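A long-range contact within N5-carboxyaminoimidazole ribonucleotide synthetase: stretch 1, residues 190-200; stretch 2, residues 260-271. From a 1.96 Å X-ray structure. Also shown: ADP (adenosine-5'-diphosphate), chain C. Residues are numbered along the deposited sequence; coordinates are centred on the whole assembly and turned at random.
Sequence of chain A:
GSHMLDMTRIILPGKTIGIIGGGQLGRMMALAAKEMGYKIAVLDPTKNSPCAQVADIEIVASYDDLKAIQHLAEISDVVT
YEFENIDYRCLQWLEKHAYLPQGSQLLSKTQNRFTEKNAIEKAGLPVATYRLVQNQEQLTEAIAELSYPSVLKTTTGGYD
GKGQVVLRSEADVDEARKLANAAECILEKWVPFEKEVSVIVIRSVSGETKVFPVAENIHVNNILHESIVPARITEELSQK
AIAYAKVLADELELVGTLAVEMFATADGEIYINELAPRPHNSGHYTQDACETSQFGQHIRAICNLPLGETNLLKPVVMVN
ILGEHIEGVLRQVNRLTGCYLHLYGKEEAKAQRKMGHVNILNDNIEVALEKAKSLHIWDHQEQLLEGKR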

# COMPACT_ATOMS: atom_id res chain seq x y z
N TRP A 190 -29.19 -3.87 28.27
CA TRP A 190 -29.18 -4.49 26.95
C TRP A 190 -29.75 -3.52 25.93
O TRP A 190 -30.85 -2.99 26.11
CB TRP A 190 -30.01 -5.78 26.97
CG TRP A 190 -30.05 -6.52 25.66
CD1 TRP A 190 -31.02 -6.44 24.69
CD2 TRP A 190 -29.08 -7.46 25.19
NE1 TRP A 190 -30.70 -7.27 23.64
CE2 TRP A 190 -29.52 -7.91 23.92
CE3 TRP A 190 -27.88 -7.96 25.71
CZ2 TRP A 190 -28.79 -8.84 23.16
CZ3 TRP A 190 -27.16 -8.89 24.96
CH2 TRP A 190 -27.62 -9.32 23.70
N VAL A 191 -28.98 -3.27 24.88
CA VAL A 191 -29.44 -2.40 23.81
C VAL A 191 -29.99 -3.29 22.70
O VAL A 191 -29.27 -4.13 22.17
CB VAL A 191 -28.29 -1.51 23.25
CG1 VAL A 191 -28.85 -0.46 22.29
CG2 VAL A 191 -27.53 -0.83 24.38
N PRO A 192 -31.29 -3.13 22.38
CA PRO A 192 -31.87 -3.85 21.25
C PRO A 192 -31.46 -3.15 19.95
O PRO A 192 -32.14 -2.23 19.49
CB PRO A 192 -33.39 -3.72 21.48
CG PRO A 192 -33.55 -3.04 22.83
CD PRO A 192 -32.28 -2.28 23.06
N PHE A 193 -30.34 -3.56 19.37
CA PHE A 193 -29.85 -2.89 18.17
C PHE A 193 -30.08 -3.74 16.94
O PHE A 193 -30.15 -4.97 17.03
CB PHE A 193 -28.37 -2.50 18.30
CG PHE A 193 -27.45 -3.68 18.45
CD1 PHE A 193 -27.07 -4.13 19.71
CD2 PHE A 193 -26.96 -4.35 17.32
CE1 PHE A 193 -26.22 -5.22 19.85
CE2 PHE A 193 -26.12 -5.44 17.45
CZ PHE A 193 -25.74 -5.88 18.72
N GLU A 194 -30.19 -3.07 15.80
CA GLU A 194 -30.25 -3.70 14.49
C GLU A 194 -28.84 -4.06 13.99
O GLU A 194 -28.60 -5.21 13.62
CB GLU A 194 -30.95 -2.76 13.49
CG GLU A 194 -31.37 -3.44 12.18
CD GLU A 194 -31.76 -2.46 11.07
OE1 GLU A 194 -32.22 -1.33 11.36
OE2 GLU A 194 -31.60 -2.84 9.89
N LYS A 195 -27.93 -3.08 13.98
CA LYS A 195 -26.58 -3.22 13.42
C LYS A 195 -25.50 -2.73 14.39
O LYS A 195 -25.72 -1.77 15.14
CB LYS A 195 -26.44 -2.37 12.15
CG LYS A 195 -27.51 -2.58 11.08
CD LYS A 195 -26.95 -3.35 9.94
CE LYS A 195 -28.00 -3.72 8.90
NZ LYS A 195 -27.66 -5.05 8.33
N GLU A 196 -24.33 -3.38 14.36
CA GLU A 196 -23.11 -2.81 14.94
C GLU A 196 -22.33 -2.04 13.89
O GLU A 196 -22.06 -2.56 12.80
CB GLU A 196 -22.23 -3.88 15.56
CG GLU A 196 -22.72 -4.35 16.90
CD GLU A 196 -21.73 -5.25 17.57
OE1 GLU A 196 -21.68 -6.45 17.21
OE2 GLU A 196 -21.00 -4.77 18.46
N VAL A 197 -21.99 -0.79 14.20
CA VAL A 197 -21.27 0.05 13.25
C VAL A 197 -20.04 0.68 13.88
O VAL A 197 -19.96 0.83 15.11
CB VAL A 197 -22.19 1.15 12.57
CG1 VAL A 197 -23.41 0.50 11.88
CG2 VAL A 197 -22.62 2.25 13.56
N SER A 198 -19.05 1.02 13.05
CA SER A 198 -17.90 1.76 13.56
C SER A 198 -17.44 2.82 12.58
O SER A 198 -17.66 2.72 11.38
CB SER A 198 -16.75 0.82 13.93
OG SER A 198 -16.14 0.29 12.77
N VAL A 199 -16.79 3.85 13.12
CA VAL A 199 -16.25 4.97 12.36
C VAL A 199 -14.81 5.20 12.85
O VAL A 199 -14.57 5.24 14.07
CB VAL A 199 -17.07 6.27 12.57
CG1 VAL A 199 -16.36 7.49 11.97
CG2 VAL A 199 -18.47 6.15 11.98
N ILE A 200 -13.88 5.31 11.91
CA ILE A 200 -12.49 5.63 12.21
C ILE A 200 -12.36 7.13 11.99
O ILE A 200 -12.69 7.63 10.91
CB ILE A 200 -11.47 4.90 11.29
CG1 ILE A 200 -11.70 3.38 11.24
CG2 ILE A 200 -10.01 5.24 11.69
CD1 ILE A 200 -11.37 2.63 12.51
PB ADP C . -15.33 -6.59 23.80
O1B ADP C . -14.93 -7.96 24.27
O2B ADP C . -14.53 -5.48 24.44
O3B ADP C . -15.46 -6.49 22.29
PA ADP C . -18.00 -5.41 23.87
O1A ADP C . -17.66 -4.86 22.50
O2A ADP C . -18.38 -4.47 24.99
O3A ADP C . -16.83 -6.40 24.40
O5' ADP C . -19.24 -6.41 23.70
C5' ADP C . -19.09 -7.61 22.94
C4' ADP C . -20.38 -7.90 22.19
O4' ADP C . -21.45 -8.03 23.13
C3' ADP C . -20.76 -6.77 21.25
O3' ADP C . -20.32 -7.04 19.91
C2' ADP C . -22.27 -6.70 21.34
O2' ADP C . -22.86 -7.47 20.29
C1' ADP C . -22.62 -7.34 22.68
N9 ADP C . -23.02 -6.30 23.66
C8 ADP C . -22.20 -5.66 24.52
N7 ADP C . -22.87 -4.77 25.28
C5 ADP C . -24.16 -4.82 24.92
C6 ADP C . -25.42 -4.13 25.32
N6 ADP C . -25.42 -3.19 26.30
N1 ADP C . -26.56 -4.49 24.68
C2 ADP C . -26.58 -5.42 23.71
N3 ADP C . -25.48 -6.07 23.29
C4 ADP C . -24.26 -5.83 23.85
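Stretch 2 (260-271) VEMFATADGEIY

Two strands distant in sequence can become neighbours by lying antiparallel, so that backbone pairing sets the register and side chains divide between the two faces of the sheet. Residues 260-271 illustrate the principle on residues 190-200. The strand segment at the head of this stretch, Val260 to Ala264, which began earlier in the chain, runs against strand 195-200 with 150° between their N-to-C directions, a signed crossing angle of 150° and a closest axial approach of 4.6 Å.

Val260 makes the first pair here, opposite Val199: its N donates to Val199 O at 2.9 Å, and its O accepts from Val199 N at 3.1 Å. The same carbonyl receives a CA-H...O contact, Ser198 CA to Val260 O at 3.2 Å. Glu261 follows in a non-hydrogen-bonded pair with Ser198, where the CA atoms of the two residues draw in to 4.4 Å and Glu261 CG lies 4.1 Å from Ser198 CB. At Met262 the hydrogen bonds return, from Met262 N to Val197 O at 2.8 Å and from Val197 N to Met262 O at 3.0 Å. Its side chain shares a face with those of Val197 and Val199, packing CB at 3.8 Å from Val197 CG2 and CE at 3.6 Å from Val199 CG2.

Phe263 turns to the other face, that of Glu196 and Ser198. Its ring forms an offset stack with that of Phe193, with centroids 4.8 Å apart and planes 14° from parallel, while Glu196 OE2 approaches the ring edge, 3.4 Å from Phe263 CE2. This aromatic pair borders the nucleotide: Phe263 CE2 is 3.7 Å from ADP C2', and Phe193 CE1 is 3.6 Å from ADP N3. Ala264 restores the backbone pairing through its N to Lys195 O at 2.9 Å; its O accepts from both Lys195 N at 3.2 Å and Glu194 N at 2.9 Å.

Beyond the ladder, Thr265 lies beside Phe193, their CA atoms 4.2 Å apart, and starts a type I turn ending at Gly268. Within it, Ala266 N donates at 2.8 Å to a water that in turn donates to Pro192 O at 2.8 Å, bridging the stretches where direct pairing has ceased. Asp267, Gly268 and Glu269 make no contact with stretch 1. The chain then doubles back: Ile270 CD1 reaches to 4.4 Å from Val197 CG2, and Tyr271 CD1 packs 3.7 Å from Val191 CG1. The returning segment thus adds apolar contacts alongside the backbone ladder.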

# COMPACT_ATOMS: atom_id res chain seq x y z
N VAL A 260 -14.35 4.31 16.76
CA VAL A 260 -15.52 4.46 17.62
C VAL A 260 -16.49 3.34 17.27
O VAL A 260 -17.00 3.31 16.16
CB VAL A 260 -16.20 5.83 17.40
CG1 VAL A 260 -17.28 6.09 18.47
CG2 VAL A 260 -15.16 6.97 17.40
N GLU A 261 -16.71 2.41 18.19
CA GLU A 261 -17.68 1.35 17.93
C GLU A 261 -19.01 1.71 18.55
O GLU A 261 -19.06 2.23 19.66
CB GLU A 261 -17.19 -0.01 18.45
CG GLU A 261 -15.97 -0.53 17.68
CD GLU A 261 -15.63 -1.96 18.07
OE1 GLU A 261 -14.83 -2.14 19.01
OE2 GLU A 261 -16.18 -2.89 17.44
N MET A 262 -20.07 1.41 17.82
CA MET A 262 -21.41 1.91 18.09
C MET A 262 -22.47 0.85 17.84
O MET A 262 -22.24 -0.06 17.05
CB MET A 262 -21.70 3.11 17.18
CG MET A 262 -20.93 4.38 17.55
SD MET A 262 -21.06 5.67 16.29
CE MET A 262 -19.57 5.37 15.35
N PHE A 263 -23.60 0.96 18.54
CA PHE A 263 -24.82 0.20 18.26
C PHE A 263 -25.86 1.13 17.61
O PHE A 263 -26.15 2.23 18.12
CB PHE A 263 -25.43 -0.38 19.55
CG PHE A 263 -24.49 -1.23 20.38
CD1 PHE A 263 -24.27 -0.92 21.71
CD2 PHE A 263 -23.86 -2.35 19.85
CE1 PHE A 263 -23.43 -1.69 22.51
CE2 PHE A 263 -23.01 -3.14 20.64
CZ PHE A 263 -22.79 -2.81 21.97
N ALA A 264 -26.43 0.68 16.49
CA ALA A 264 -27.46 1.41 15.78
C ALA A 264 -28.79 0.66 15.89
O ALA A 264 -28.86 -0.53 15.59
CB ALA A 264 -27.07 1.58 14.32
N THR A 265 -29.84 1.35 16.34
CA THR A 265 -31.14 0.70 16.49
C THR A 265 -31.99 0.84 15.23
O THR A 265 -31.65 1.60 14.32
CB THR A 265 -31.94 1.23 17.72
OG1 THR A 265 -32.40 2.56 17.46
CG2 THR A 265 -31.08 1.17 18.99
N ALA A 266 -33.09 0.08 15.17
CA ALA A 266 -34.06 0.21 14.09
C ALA A 266 -34.67 1.61 14.10
O ALA A 266 -34.82 2.24 13.05
CB ALA A 266 -35.14 -0.86 14.21
N ASP A 267 -34.97 2.11 15.30
CA ASP A 267 -35.49 3.47 15.51
C ASP A 267 -34.51 4.58 15.14
O ASP A 267 -34.86 5.77 15.22
CB ASP A 267 -35.92 3.65 16.97
CG ASP A 267 -37.33 3.14 17.23
OD1 ASP A 267 -37.59 2.71 18.38
OD2 ASP A 267 -38.15 3.16 16.29
N GLY A 268 -33.30 4.22 14.74
CA GLY A 268 -32.31 5.20 14.36
C GLY A 268 -31.54 5.80 15.53
O GLY A 268 -30.98 6.88 15.40
N GLU A 269 -31.50 5.11 16.66
CA GLU A 269 -30.65 5.56 17.78
C GLU A 269 -29.23 5.05 17.60
O GLU A 269 -29.02 3.94 17.10
CB GLU A 269 -31.16 5.05 19.12
CG GLU A 269 -32.45 5.69 19.60
CD GLU A 269 -33.07 4.91 20.74
OE1 GLU A 269 -33.41 5.53 21.77
OE2 GLU A 269 -33.22 3.67 20.62
N ILE A 270 -28.27 5.86 18.03
CA ILE A 270 -26.89 5.42 18.14
C ILE A 270 -26.47 5.43 19.61
O ILE A 270 -26.71 6.41 20.32
CB ILE A 270 -25.90 6.29 17.30
CG1 ILE A 270 -26.22 6.23 15.79
CG2 ILE A 270 -24.43 5.87 17.56
CD1 ILE A 270 -25.69 5.01 15.07
N TYR A 271 -25.87 4.33 20.06
CA TYR A 271 -25.18 4.30 21.34
C TYR A 271 -23.71 3.95 21.13
O TYR A 271 -23.40 3.03 20.36
CB TYR A 271 -25.85 3.32 22.31
CG TYR A 271 -27.29 3.72 22.60
CD1 TYR A 271 -28.36 3.16 21.90
CD2 TYR A 271 -27.58 4.71 23.55
CE1 TYR A 271 -29.69 3.55 22.15
CE2 TYR A 271 -28.89 5.10 23.82
CZ TYR A 271 -29.95 4.52 23.11
OH TYR A 271 -31.24 4.93 23.37
O HOH W 1 -33.50 -1.87 17.07
O HOH W 2 -20.14 -1.88 17.99
O HOH W 3 -18.56 -2.29 15.80